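Local coordinates for SJCHGC06286 protein (Schistosoma japonicum, PDB 3QBR) that probably regulates apoptosis as a Bcl-2 family protein, by binding BH domains of partner proteins, at residues Q67-F72 against F128-V133; I104-I109 against V123-F128. All coordinates share one frame; numbering follows the deposited sequence.

Contact 1: Q67-F72 against F128-V133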
# COMPACT_ATOMS: atom_id res chain seq x y z
N GLN A 67 12.47 -3.03 -3.43
CA GLN A 67 12.87 -3.26 -4.80
C GLN A 67 11.66 -3.20 -5.75
O GLN A 67 11.70 -2.51 -6.75
CB GLN A 67 13.59 -4.59 -4.91
CG GLN A 67 13.99 -4.93 -6.34
CD GLN A 67 14.28 -6.41 -6.48
OE1 GLN A 67 15.27 -6.90 -5.95
NE2 GLN A 67 13.38 -7.14 -7.15
N LEU A 68 10.58 -3.88 -5.37
CA LEU A 68 9.40 -4.05 -6.22
C LEU A 68 8.52 -2.80 -6.31
O LEU A 68 7.89 -2.57 -7.34
CB LEU A 68 8.56 -5.24 -5.72
CG LEU A 68 9.14 -6.65 -5.85
CD1 LEU A 68 8.31 -7.65 -5.05
CD2 LEU A 68 9.24 -7.11 -7.29
N VAL A 69 8.42 -2.03 -5.24
CA VAL A 69 7.72 -0.74 -5.27
C VAL A 69 8.60 0.24 -6.05
O VAL A 69 8.12 1.22 -6.64
CB VAL A 69 7.45 -0.24 -3.85
CG1 VAL A 69 7.01 1.23 -3.86
CG2 VAL A 69 6.37 -1.11 -3.20
N GLY A 70 9.90 -0.04 -6.09
CA GLY A 70 10.80 0.74 -6.91
C GLY A 70 10.47 0.50 -8.38
O GLY A 70 10.37 1.45 -9.16
N ASP A 71 10.31 -0.78 -8.74
CA ASP A 71 9.90 -1.16 -10.09
C ASP A 71 8.63 -0.41 -10.41
O ASP A 71 8.52 0.19 -11.48
CB ASP A 71 9.63 -2.66 -10.19
CG ASP A 71 10.91 -3.50 -10.15
OD1 ASP A 71 12.00 -3.00 -10.53
OD2 ASP A 71 10.82 -4.68 -9.75
N PHE A 72 7.69 -0.43 -9.47
CA PHE A 72 6.39 0.21 -9.69
C PHE A 72 6.52 1.72 -9.89
O PHE A 72 5.90 2.27 -10.79
CB PHE A 72 5.42 -0.09 -8.54
CG PHE A 72 4.10 0.60 -8.65
CD1 PHE A 72 2.96 -0.12 -8.98
CD2 PHE A 72 3.98 1.94 -8.39
CE1 PHE A 72 1.73 0.50 -9.08
CE2 PHE A 72 2.73 2.59 -8.48
CZ PHE A 72 1.61 1.86 -8.82
N PHE A 128 0.93 2.28 -3.89
CA PHE A 128 -0.13 3.27 -3.90
C PHE A 128 -0.45 3.81 -2.52
O PHE A 128 -0.63 5.01 -2.35
CB PHE A 128 -1.39 2.67 -4.49
CG PHE A 128 -2.49 3.68 -4.73
CD1 PHE A 128 -2.29 4.75 -5.58
CD2 PHE A 128 -3.73 3.51 -4.16
CE1 PHE A 128 -3.32 5.66 -5.83
CE2 PHE A 128 -4.77 4.40 -4.42
CZ PHE A 128 -4.56 5.48 -5.24
N LEU A 129 -0.60 2.90 -1.56
CA LEU A 129 -0.82 3.30 -0.16
C LEU A 129 0.29 4.27 0.31
O LEU A 129 0.01 5.28 0.95
CB LEU A 129 -0.88 2.06 0.73
CG LEU A 129 -0.92 2.21 2.25
CD1 LEU A 129 -2.28 2.74 2.78
CD2 LEU A 129 -0.58 0.84 2.87
N ARG A 130 1.53 3.97 -0.05
CA ARG A 130 2.66 4.87 0.22
C ARG A 130 2.44 6.27 -0.33
O ARG A 130 2.69 7.27 0.34
CB ARG A 130 3.93 4.31 -0.42
CG ARG A 130 5.17 5.02 0.02
CD ARG A 130 6.42 4.46 -0.65
NE ARG A 130 6.64 5.23 -1.86
CZ ARG A 130 7.59 6.14 -2.00
NH1 ARG A 130 8.45 6.37 -1.01
NH2 ARG A 130 7.69 6.81 -3.13
N ILE A 131 1.97 6.31 -1.57
CA ILE A 131 1.79 7.55 -2.31
C ILE A 131 0.72 8.39 -1.64
O ILE A 131 0.89 9.58 -1.42
CB ILE A 131 1.47 7.24 -3.79
CG1 ILE A 131 2.78 7.06 -4.56
CG2 ILE A 131 0.61 8.33 -4.42
CD1 ILE A 131 2.65 6.16 -5.78
N LEU A 132 -0.38 7.74 -1.27
CA LEU A 132 -1.45 8.40 -0.53
C LEU A 132 -0.96 8.94 0.80
O LEU A 132 -1.23 10.09 1.15
CB LEU A 132 -2.61 7.43 -0.28
CG LEU A 132 -3.34 6.95 -1.54
CD1 LEU A 132 -4.61 6.19 -1.22
CD2 LEU A 132 -3.68 8.13 -2.41
N VAL A 133 -0.27 8.08 1.56
CA VAL A 133 0.21 8.40 2.90
C VAL A 133 1.17 9.60 2.86
O VAL A 133 1.03 10.56 3.61
CB VAL A 133 0.85 7.16 3.60
CG1 VAL A 133 1.84 7.60 4.76
CG2 VAL A 133 -0.25 6.20 4.09
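NE of R130 is the polar atom that meets the opposing helix here, and what it meets is a methyl: CG1 of V69, at 4.5 Å. No hydrogen bond spans the two segments, which bury 115 Å² between them. R130 runs out straight from its helix, CG anti to the backbone N (chi1 -169°), then turns at chi3 (91°) to bring the guanidinium beside V69. F28 of helix 17-31 touches both of these residues, so a third helix joins the packing on this side. The second bridge is wholly apolar. CE2 of F72 lies 4.5 Å from CD1 of I131, the end of the longer isoleucine branch. The phenyl ring is carried across by a chi1 of 177°, and along its length it also rests on A127 and A124, one and two turns before I131 on the facing helix. The backbones stay well separated, the closest CA pair being V69 and F128 at 8.9 Å. F72, L68 and F128 also pack against the chain of another protein. A helix 58-79 braced on helix 119-137 beside a bound chain is consistent with the wall and floor of the hydrophobic groove of the Bcl-2 fold.

Contact 2: I104-I109 against V123-F128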
# COMPACT_ATOMS: atom_id res chain seq x y z
N ILE A 104 -14.46 4.59 1.46
CA ILE A 104 -15.23 4.24 0.27
C ILE A 104 -14.42 4.21 -1.04
O ILE A 104 -14.36 3.19 -1.74
CB ILE A 104 -16.40 5.22 0.05
CG1 ILE A 104 -17.34 5.24 1.27
CG2 ILE A 104 -17.14 4.89 -1.23
CD1 ILE A 104 -17.25 4.01 2.11
N PHE A 105 -13.81 5.34 -1.37
CA PHE A 105 -13.06 5.38 -2.61
C PHE A 105 -11.90 4.44 -2.57
O PHE A 105 -11.65 3.72 -3.54
CB PHE A 105 -12.58 6.78 -2.92
CG PHE A 105 -13.69 7.76 -3.00
CD1 PHE A 105 -14.95 7.35 -3.40
CD2 PHE A 105 -13.48 9.10 -2.70
CE1 PHE A 105 -16.00 8.24 -3.48
CE2 PHE A 105 -14.52 10.00 -2.79
CZ PHE A 105 -15.78 9.58 -3.18
N TYR A 106 -11.18 4.44 -1.44
CA TYR A 106 -10.07 3.51 -1.25
C TYR A 106 -10.56 2.10 -1.50
O TYR A 106 -9.95 1.34 -2.26
CB TYR A 106 -9.45 3.60 0.16
CG TYR A 106 -8.12 2.88 0.25
CD1 TYR A 106 -7.09 3.22 -0.61
CD2 TYR A 106 -7.91 1.84 1.14
CE1 TYR A 106 -5.88 2.57 -0.58
CE2 TYR A 106 -6.68 1.18 1.19
CZ TYR A 106 -5.68 1.55 0.32
OH TYR A 106 -4.46 0.92 0.31
N LEU A 107 -11.66 1.75 -0.85
CA LEU A 107 -12.22 0.42 -0.99
C LEU A 107 -12.59 0.08 -2.45
O LEU A 107 -12.36 -1.04 -2.91
CB LEU A 107 -13.39 0.22 -0.03
CG LEU A 107 -12.87 -0.08 1.37
CD1 LEU A 107 -13.98 -0.48 2.32
CD2 LEU A 107 -11.80 -1.19 1.30
N GLU A 108 -13.14 1.06 -3.16
CA GLU A 108 -13.48 0.88 -4.56
C GLU A 108 -12.22 0.69 -5.41
O GLU A 108 -12.21 -0.07 -6.38
CB GLU A 108 -14.28 2.07 -5.08
CG GLU A 108 -15.74 2.14 -4.60
CD GLU A 108 -16.50 3.35 -5.17
OE1 GLU A 108 -15.97 4.07 -6.05
OE2 GLU A 108 -17.64 3.59 -4.72
N ILE A 109 -11.15 1.41 -5.07
CA ILE A 109 -9.90 1.29 -5.81
C ILE A 109 -9.24 -0.08 -5.60
O ILE A 109 -8.67 -0.65 -6.53
CB ILE A 109 -8.90 2.37 -5.39
CG1 ILE A 109 -9.49 3.75 -5.63
CG2 ILE A 109 -7.59 2.18 -6.14
CD1 ILE A 109 -8.47 4.84 -5.60
N VAL A 123 1.92 -5.74 -4.59
CA VAL A 123 2.92 -4.68 -4.69
C VAL A 123 2.30 -3.33 -5.01
O VAL A 123 2.59 -2.32 -4.36
CB VAL A 123 3.93 -4.99 -5.80
CG1 VAL A 123 4.65 -3.73 -6.18
CG2 VAL A 123 4.90 -6.06 -5.36
N ALA A 124 1.45 -3.32 -6.03
CA ALA A 124 0.79 -2.09 -6.42
C ALA A 124 -0.02 -1.49 -5.28
O ALA A 124 -0.16 -0.28 -5.18
CB ALA A 124 -0.08 -2.34 -7.65
N MET A 125 -0.57 -2.32 -4.40
CA MET A 125 -1.31 -1.82 -3.23
C MET A 125 -0.39 -1.10 -2.22
O MET A 125 -0.76 -0.06 -1.67
CB MET A 125 -2.06 -2.97 -2.55
CG MET A 125 -2.75 -2.61 -1.26
SD MET A 125 -3.46 -4.01 -0.36
CE MET A 125 -2.07 -5.12 -0.30
N PHE A 126 0.79 -1.66 -1.97
CA PHE A 126 1.75 -0.97 -1.12
C PHE A 126 2.30 0.31 -1.75
O PHE A 126 2.49 1.30 -1.05
CB PHE A 126 2.93 -1.88 -0.73
CG PHE A 126 2.56 -2.99 0.22
CD1 PHE A 126 2.66 -2.82 1.60
CD2 PHE A 126 2.10 -4.22 -0.26
CE1 PHE A 126 2.32 -3.86 2.50
CE2 PHE A 126 1.76 -5.26 0.62
CZ PHE A 126 1.87 -5.08 2.01
N ALA A 127 2.57 0.28 -3.05
CA ALA A 127 3.19 1.45 -3.67
C ALA A 127 2.20 2.62 -3.67
O ALA A 127 2.58 3.79 -3.43
CB ALA A 127 3.68 1.14 -5.06
N PHE A 128 0.93 2.28 -3.89
CA PHE A 128 -0.13 3.27 -3.90
C PHE A 128 -0.45 3.81 -2.52
O PHE A 128 -0.63 5.01 -2.35
CB PHE A 128 -1.39 2.67 -4.49
CG PHE A 128 -2.49 3.68 -4.73
CD1 PHE A 128 -2.29 4.75 -5.58
CD2 PHE A 128 -3.73 3.51 -4.16
CE1 PHE A 128 -3.32 5.66 -5.83
CE2 PHE A 128 -4.77 4.40 -4.42
CZ PHE A 128 -4.56 5.48 -5.24
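I109 overlaps the outer end of F128, around CE2 and CZ, with two methyls. CD1 of I109 stands 3.9 Å from CE2 of F128 and is almost as near to CZ, while CG2 of I109 reaches the same CE2 atom at 4.0 Å. The two side chains cross at about a right angle. CG2 is the isoleucine branch anti to the backbone N, whereas CG1, which carries CD1, lies beside that N, and the fork thus offers both ends to the ring. On its side F128 extends toward helix 99-113 because CG is anti to the backbone N (chi1 -172°). Y106 supplies the other half of the contact: CD2 of F128 approaches the tyrosine edge, near the ring plane, 4.3 Å from CE1 of Y106. Further out, OH of Y106 comes 4.2 Å from CG of M125. That hydroxyl is buried, and its hydrogen bond is to OG1 of T152 on helix 142-159, which anchors the phenol end. The segment axes are 12.8 Å apart and run roughly antiparallel, at 151°, a separation that long side chains rather than backbones must bridge. Helices 99-113 and 119-137 therefore form a helical hairpin; helix 142-159 touches Y106 and M125, while a chain of another protein packs on I109 and F128.

After helices 17-31 and 35-48 the chain forms helix 58-79, later helix 99-113 and then helix 119-137, and both contacts end on this last helix. Contact 1 closes the longer loop, with 55 residues, mostly helical, between its segments; contact 2 closes a short loop of 13 residues lying within the longer one, and its last residue, F128, belongs to contact 1 as well. Their centres are 11 Å apart. They also touch directly, V69 packing on A127 and L68 on V123. Helix 119-137 is thus a common core element to which two flanking helices are tied, consistent with the central hydrophobic helix of Bcl-2 proteins, in this C-terminally truncated part of the protein.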